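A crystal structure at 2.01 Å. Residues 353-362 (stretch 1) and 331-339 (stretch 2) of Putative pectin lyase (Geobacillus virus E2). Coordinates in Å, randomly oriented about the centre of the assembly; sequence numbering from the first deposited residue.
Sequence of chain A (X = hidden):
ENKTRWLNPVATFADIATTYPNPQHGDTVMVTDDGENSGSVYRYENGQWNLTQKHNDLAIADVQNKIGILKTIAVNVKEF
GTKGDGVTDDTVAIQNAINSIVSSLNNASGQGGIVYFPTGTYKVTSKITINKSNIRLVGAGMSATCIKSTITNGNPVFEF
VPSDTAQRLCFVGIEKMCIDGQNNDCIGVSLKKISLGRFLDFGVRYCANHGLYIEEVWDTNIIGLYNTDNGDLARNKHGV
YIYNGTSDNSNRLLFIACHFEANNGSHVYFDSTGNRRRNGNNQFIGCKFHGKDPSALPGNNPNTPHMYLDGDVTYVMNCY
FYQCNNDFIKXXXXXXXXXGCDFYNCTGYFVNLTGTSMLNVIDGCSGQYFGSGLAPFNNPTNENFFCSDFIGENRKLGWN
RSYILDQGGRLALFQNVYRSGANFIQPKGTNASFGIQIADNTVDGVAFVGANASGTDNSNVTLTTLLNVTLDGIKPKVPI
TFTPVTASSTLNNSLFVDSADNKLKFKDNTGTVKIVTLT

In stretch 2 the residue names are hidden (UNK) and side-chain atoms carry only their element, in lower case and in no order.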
# COMPACT_ATOMS: atom_id res chain seq x y z
N LEU A 353 -6.46 -16.74 -17.33
CA LEU A 353 -7.40 -15.82 -17.95
C LEU A 353 -8.38 -16.66 -18.77
O LEU A 353 -8.09 -17.06 -19.90
CB LEU A 353 -6.66 -14.78 -18.79
CG LEU A 353 -5.54 -14.01 -18.03
CD1 LEU A 353 -4.71 -13.12 -18.92
CD2 LEU A 353 -6.11 -13.19 -16.86
N THR A 354 -9.55 -16.97 -18.18
CA THR A 354 -10.49 -17.90 -18.80
C THR A 354 -11.48 -17.19 -19.71
O THR A 354 -11.77 -15.99 -19.57
CB THR A 354 -11.26 -18.71 -17.75
OG1 THR A 354 -12.23 -17.88 -17.11
CG2 THR A 354 -10.33 -19.28 -16.70
N GLY A 355 -12.06 -17.97 -20.64
CA GLY A 355 -13.17 -17.49 -21.45
C GLY A 355 -12.74 -16.29 -22.26
O GLY A 355 -11.64 -16.26 -22.82
N THR A 356 -13.58 -15.27 -22.30
CA THR A 356 -13.31 -14.06 -23.07
C THR A 356 -12.57 -12.98 -22.27
O THR A 356 -12.56 -11.82 -22.72
CB THR A 356 -14.62 -13.45 -23.58
OG1 THR A 356 -15.36 -13.01 -22.44
CG2 THR A 356 -15.45 -14.44 -24.38
N SER A 357 -12.01 -13.31 -21.11
CA SER A 357 -11.26 -12.35 -20.28
C SER A 357 -10.32 -11.50 -21.13
O SER A 357 -9.51 -12.04 -21.88
CB SER A 357 -10.46 -13.10 -19.21
OG SER A 357 -11.32 -13.81 -18.33
N MET A 358 -10.45 -10.18 -21.04
CA MET A 358 -9.66 -9.33 -21.92
C MET A 358 -9.10 -8.12 -21.18
O MET A 358 -9.72 -7.58 -20.26
CB MET A 358 -10.47 -8.88 -23.14
CG MET A 358 -11.44 -7.71 -22.90
SD MET A 358 -12.33 -7.28 -24.42
CE MET A 358 -11.15 -7.77 -25.68
N LEU A 359 -7.93 -7.67 -21.64
CA LEU A 359 -7.24 -6.47 -21.14
C LEU A 359 -6.91 -6.56 -19.65
O LEU A 359 -6.73 -5.55 -18.98
CB LEU A 359 -8.04 -5.21 -21.44
CG LEU A 359 -7.82 -4.47 -22.77
CD1 LEU A 359 -6.36 -4.21 -23.06
CD2 LEU A 359 -8.47 -5.20 -23.94
N ASN A 360 -6.75 -7.77 -19.13
CA ASN A 360 -6.09 -7.92 -17.85
C ASN A 360 -4.58 -7.67 -18.01
O ASN A 360 -4.02 -7.85 -19.09
CB ASN A 360 -6.36 -9.31 -17.31
CG ASN A 360 -7.84 -9.57 -17.16
OD1 ASN A 360 -8.45 -9.14 -16.17
ND2 ASN A 360 -8.43 -10.26 -18.15
N VAL A 361 -3.95 -7.20 -16.95
CA VAL A 361 -2.52 -6.91 -16.94
C VAL A 361 -1.86 -7.74 -15.86
O VAL A 361 -2.37 -7.82 -14.73
CB VAL A 361 -2.23 -5.41 -16.70
CG1 VAL A 361 -0.71 -5.15 -16.87
CG2 VAL A 361 -3.03 -4.55 -17.64
N ILE A 362 -0.73 -8.35 -16.19
CA ILE A 362 0.16 -9.01 -15.23
C ILE A 362 1.48 -8.25 -15.31
O ILE A 362 2.21 -8.38 -16.30
CB ILE A 362 0.36 -10.49 -15.55
CG1 ILE A 362 -0.97 -11.26 -15.48
CG2 ILE A 362 1.44 -11.06 -14.65
CD1 ILE A 362 -0.95 -12.61 -16.18
N UNK A 331 -9.38 -16.21 -13.48
CA UNK A 331 -10.02 -14.96 -13.89
C UNK A 331 -11.14 -15.26 -14.88
O UNK A 331 -10.94 -16.00 -15.85
c UNK A 331 -9.70 -12.70 -15.00
c UNK A 331 -7.85 -13.68 -13.55
c UNK A 331 -9.00 -13.99 -14.52
N UNK A 332 -12.30 -14.64 -14.66
CA UNK A 332 -13.37 -14.56 -15.62
C UNK A 332 -13.82 -13.10 -15.56
O UNK A 332 -14.72 -12.74 -14.80
c UNK A 332 -18.14 -16.28 -16.51
c UNK A 332 -16.89 -16.29 -15.65
n UNK A 332 -18.79 -14.95 -16.55
c UNK A 332 -15.73 -15.47 -16.26
c UNK A 332 -14.51 -15.53 -15.30
N UNK A 333 -13.17 -12.27 -16.36
CA UNK A 333 -13.48 -10.85 -16.36
C UNK A 333 -12.42 -10.05 -17.09
O UNK A 333 -11.46 -10.59 -17.64
N UNK A 334 -12.61 -8.73 -17.06
CA UNK A 334 -11.84 -7.80 -17.87
C UNK A 334 -11.14 -6.76 -17.02
O UNK A 334 -11.69 -6.30 -16.01
c UNK A 334 -12.74 -7.06 -18.87
o UNK A 334 -13.02 -9.12 -20.02
c UNK A 334 -13.51 -8.00 -19.78
o UNK A 334 -14.61 -7.62 -20.23
N UNK A 335 -9.95 -6.35 -17.48
CA UNK A 335 -9.20 -5.21 -16.93
C UNK A 335 -8.84 -5.41 -15.46
O UNK A 335 -8.71 -4.45 -14.71
c UNK A 335 -12.05 -0.76 -18.03
n UNK A 335 -12.50 0.14 -17.16
c UNK A 335 -9.96 -3.89 -17.11
c UNK A 335 -10.21 -2.14 -18.95
n UNK A 335 -12.91 -1.29 -18.89
c UNK A 335 -10.46 -3.60 -18.54
n UNK A 335 -10.77 -1.15 -18.02
N UNK A 336 -8.69 -6.65 -15.03
CA UNK A 336 -8.11 -6.82 -13.72
C UNK A 336 -6.61 -6.58 -13.80
O UNK A 336 -5.99 -6.66 -14.88
c UNK A 336 -8.45 -8.20 -13.19
n UNK A 336 -10.44 -9.28 -14.10
c UNK A 336 -9.95 -8.45 -13.17
o UNK A 336 -10.68 -7.85 -12.36
N UNK A 337 -6.04 -6.24 -12.65
CA UNK A 337 -4.63 -5.84 -12.56
C UNK A 337 -3.94 -6.68 -11.49
O UNK A 337 -4.31 -6.64 -10.31
n UNK A 337 -7.22 -1.88 -14.70
c UNK A 337 -5.08 -3.52 -13.40
c UNK A 337 -4.53 -4.35 -12.25
c UNK A 337 -5.93 -1.29 -14.20
c UNK A 337 -5.32 -2.08 -13.02
N UNK A 338 -2.94 -7.44 -11.92
CA UNK A 338 -2.13 -8.31 -11.08
C UNK A 338 -0.73 -7.70 -11.13
O UNK A 338 0.00 -7.87 -12.11
c UNK A 338 -4.50 -10.35 -10.91
c UNK A 338 -3.54 -10.25 -12.02
c UNK A 338 -2.13 -9.77 -11.56
c UNK A 338 -1.51 -10.71 -10.51
N UNK A 339 -0.37 -6.93 -10.11
CA UNK A 339 0.81 -6.07 -10.16
C UNK A 339 1.67 -6.35 -8.94
O UNK A 339 1.21 -6.19 -7.80
c UNK A 339 -0.22 -4.25 -11.57
c UNK A 339 0.42 -4.59 -10.22
c UNK A 339 -0.64 -2.80 -11.70
c UNK A 339 1.64 -3.69 -9.94
O HOH W 1 -14.94 -10.95 -20.42
O HOH W 2 -6.08 -4.05 -16.64

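Position 331 carries three side-chain carbons, one bearing the other two. One of the two tips lies 3.8 Å from Leu353 CD2, on the same face of the sheet, and a side chain forked at CB, with one carbon on each arm and nothing beyond, is Val331. Its O accepts from Thr354 N at 2.9 Å and from Thr354 OG1 at 2.6 Å, so one carbonyl anchors the residue that opens the type II' turn.

At position 332 four carbons run in a row to a terminal nitrogen, an extended chain whose end leads away from stretch 1. Its CB sits 3.7 Å from Thr354 OG1, and the residue is Lys332.

Position 333 has no side-chain atoms: Gly333. Its contribution is all backbone, with N donating to Ser357 OG (3.1 Å) and O accepting from Asn360 ND2 (3.1 Å). Ser357 OG in turn donates to Thr354 O at 2.5 Å, tying the turn to this contact.

Position 334 shows two carbons, the second carrying two oxygens. One oxygen receives Met358 N at 3.0 Å, as a carboxylate can, and this is Asp334. The same OD1 accepts from water 1 at 2.7 Å, and that water also reaches Thr356 OG1 at 2.9 Å.

Position 335 has three carbons, a nitrogen, then a carbon bearing two more nitrogens, a guanidinium: Arg335. CA-to-CB points away, yet CG still lies 4.1 Å from Leu359 CB; the bond to stretch 1 comes from Arg335 N, to Met358 O at 3.0 Å.

Position 336 has two carbons, the second with one oxygen and one nitrogen, an amide. The nitrogen donates to Asn360 OD1 at 2.9 Å, so this is Asn336; its N gives the same OD1 a second bond at 2.7 Å.

Position 337 again ends four carbons in a nitrogen, Lys337. NZ curls back to Arg335 O at 3.0 Å and donates to water 2 at 3.1 Å, which donates to Leu359 O at 2.9 Å.

Position 338 has four carbons, forked at the first with one arm two carbons long: Ile338. Its CB lies 4.4 Å from Ile362 CG1, and its N donates to Val361 O at 2.9 Å.

Position 339 repeats that forked pattern, Ile339, but its nearest approach, CG1 to Val361 O, is 5.2 Å, so Ile339 makes no contact here.

The rule is two short parallel ladders, their register shifted by two, with loops between. Val361 N to Asn336 O (3.0 Å) starts the second ladder. Across the loops, side chains bond to backbone: Ser357, Asp334 and above all Asn360, whose amide spans Gly333 and Asn336.

Stretch 2 331-339: VKGDRNKII
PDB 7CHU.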